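Long-range contact in putative beta-glucosidase (Bifidobacterium adolescentis, PDB 5WAB), which hydrolyses beta-glucosidic linkages as a family 3 glycoside hydrolase and probably also removes terminal arabinopyranosyl groups from ginsenoside Rb2: residues H87-A92 with V137-G142. Numbering follows the deposited sequence.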
loop_
_atom_site.group_PDB
_atom_site.type_symbol
_atom_site.label_atom_id
_atom_site.label_comp_id
_atom_site.label_asym_id
_atom_site.label_seq_id
_atom_site.Cartn_x
_atom_site.Cartn_y
_atom_site.Cartn_z
ATOM N N HIS A 87 -10.611 -7.238 0.648
ATOM C CA HIS A 87 -10.824 -8.540 1.265
ATOM C C HIS A 87 -11.315 -9.549 0.245
ATOM O O HIS A 87 -11.008 -10.741 0.341
ATOM C CB HIS A 87 -11.829 -8.413 2.412
ATOM C CG HIS A 87 -12.075 -9.691 3.150
ATOM N ND1 HIS A 87 -12.870 -10.700 2.652
ATOM C CD2 HIS A 87 -11.629 -10.123 4.353
ATOM C CE1 HIS A 87 -12.903 -11.699 3.516
ATOM N NE2 HIS A 87 -12.158 -11.374 4.557
ATOM N N GLN A 88 -12.065 -9.080 -0.746
ATOM C CA GLN A 88 -12.612 -9.946 -1.777
ATOM C C GLN A 88 -11.544 -10.370 -2.782
ATOM O O GLN A 88 -11.561 -11.511 -3.260
ATOM C CB GLN A 88 -13.761 -9.217 -2.463
ATOM C CG GLN A 88 -14.595 -10.053 -3.384
ATOM C CD GLN A 88 -15.858 -9.333 -3.801
ATOM O OE1 GLN A 88 -16.171 -8.254 -3.289
ATOM N NE2 GLN A 88 -16.601 -9.932 -4.724
ATOM N N VAL A 89 -10.625 -9.459 -3.125
ATOM C CA VAL A 89 -9.459 -9.814 -3.936
ATOM C C VAL A 89 -8.627 -10.901 -3.258
ATOM O O VAL A 89 -8.105 -11.808 -3.919
ATOM C CB VAL A 89 -8.610 -8.558 -4.228
ATOM C CG1 VAL A 89 -7.355 -8.933 -4.999
ATOM C CG2 VAL A 89 -9.414 -7.525 -4.995
ATOM N N GLY A 90 -8.467 -10.814 -1.938
ATOM C CA GLY A 90 -7.683 -11.817 -1.233
ATOM C C GLY A 90 -8.298 -13.202 -1.302
ATOM O O GLY A 90 -7.590 -14.200 -1.480
ATOM N N GLU A 91 -9.623 -13.285 -1.151
ATOM C CA GLU A 91 -10.297 -14.576 -1.240
ATOM C C GLU A 91 -10.048 -15.233 -2.590
ATOM O O GLU A 91 -9.814 -16.446 -2.665
ATOM C CB GLU A 91 -11.794 -14.409 -1.001
ATOM C CG GLU A 91 -12.155 -13.796 0.331
ATOM C CD GLU A 91 -13.649 -13.542 0.441
ATOM O OE1 GLU A 91 -14.287 -14.114 1.345
ATOM O OE2 GLU A 91 -14.190 -12.785 -0.394
ATOM N N ALA A 92 -10.099 -14.449 -3.672
ATOM C CA ALA A 92 -9.849 -15.012 -4.995
ATOM C C ALA A 92 -8.405 -15.484 -5.125
ATOM O O ALA A 92 -8.146 -16.558 -5.679
ATOM C CB ALA A 92 -10.179 -13.982 -6.075
ATOM N N VAL A 137 -4.964 -4.929 5.072
ATOM C CA VAL A 137 -5.462 -5.994 5.942
ATOM C C VAL A 137 -6.475 -6.859 5.204
ATOM O O VAL A 137 -6.647 -8.038 5.531
ATOM C CB VAL A 137 -6.062 -5.396 7.231
ATOM C CG1 VAL A 137 -7.296 -4.560 6.907
ATOM C CG2 VAL A 137 -6.402 -6.493 8.250
ATOM N N GLY A 138 -7.150 -6.297 4.196
ATOM C CA GLY A 138 -8.088 -7.085 3.419
ATOM C C GLY A 138 -7.430 -8.243 2.699
ATOM O O GLY A 138 -8.044 -9.301 2.527
ATOM N N ILE A 139 -6.176 -8.070 2.277
ATOM C CA ILE A 139 -5.452 -9.160 1.626
ATOM C C ILE A 139 -5.181 -10.286 2.617
ATOM O O ILE A 139 -5.396 -11.464 2.314
ATOM C CB ILE A 139 -4.150 -8.644 0.986
ATOM C CG1 ILE A 139 -4.467 -7.643 -0.122
ATOM C CG2 ILE A 139 -3.348 -9.789 0.408
ATOM C CD1 ILE A 139 -5.273 -8.235 -1.263
ATOM N N VAL A 140 -4.691 -9.941 3.812
ATOM C CA VAL A 140 -4.374 -10.954 4.820
ATOM C C VAL A 140 -5.634 -11.688 5.264
ATOM O O VAL A 140 -5.692 -12.924 5.252
ATOM C CB VAL A 140 -3.654 -10.308 6.018
ATOM C CG1 VAL A 140 -3.434 -11.328 7.114
ATOM C CG2 VAL A 140 -2.325 -9.692 5.577
ATOM N N ALA A 141 -6.657 -10.938 5.681
ATOM C CA ALA A 141 -7.888 -11.567 6.153
ATOM C C ALA A 141 -8.584 -12.331 5.034
ATOM O O ALA A 141 -9.154 -13.403 5.264
ATOM C CB ALA A 141 -8.825 -10.519 6.746
ATOM N N GLY A 142 -8.549 -11.792 3.816
ATOM C CA GLY A 142 -9.223 -12.446 2.711
ATOM C C GLY A 142 -8.577 -13.762 2.324
ATOM O O GLY A 142 -9.259 -14.779 2.188
#
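Helices 83-99 and 129-144 flank strand 102-106 in sequence and lie side by side in the TIM-barrel-like N-terminal domain of this family 3 enzyme. Where residues 87-92 meet 137-142 the local axes approach to 6.8 Å and cross at -41°, close for two helices, because glycines line the seam. The CA atoms of Gly90 and Gly142 stand 4.3 Å apart, and a CB on Gly142 would run into the carbonyl O of His87.

His87 has the largest share of the contact of any residue. CB passes Gly138 O at 3.9 Å, and with CG anti to the backbone N (chi1 -178°) the imidazole swings across to 137-142. CG, ND1 and CE1 all lie near Gly142 CA, which sits above the centre of the ring; CD2 comes nearest to Gly142 N, at 3.5 Å, and also touches Ala141 CB. At the tip, NE2 sits 3.6 Å from Gly142 CA, with Ala141 O near it but not hydrogen-bonded. The sum is a CH-pi contact, Gly142 CA nearly on the ring normal. An alanine in place of His87 would lose the ring that lies over Gly142 CA and would probably leave the seam less well packed on that side.

On the His87 side Glu91 CG also rests against Gly142 O, which accepts a hydrogen bond from Ser145 OG. On the other flank Ile139 CD1 meets Val89 CG1, and Val89 also leans on Phe71 and helix 301-313. No conventional hydrogen bond joins the two segments; the shortest contact between them is a CA-H...O contact, His87 CA-H pointing almost straight (172° at H) at Gly138 O, 3.1 Å from CA to O.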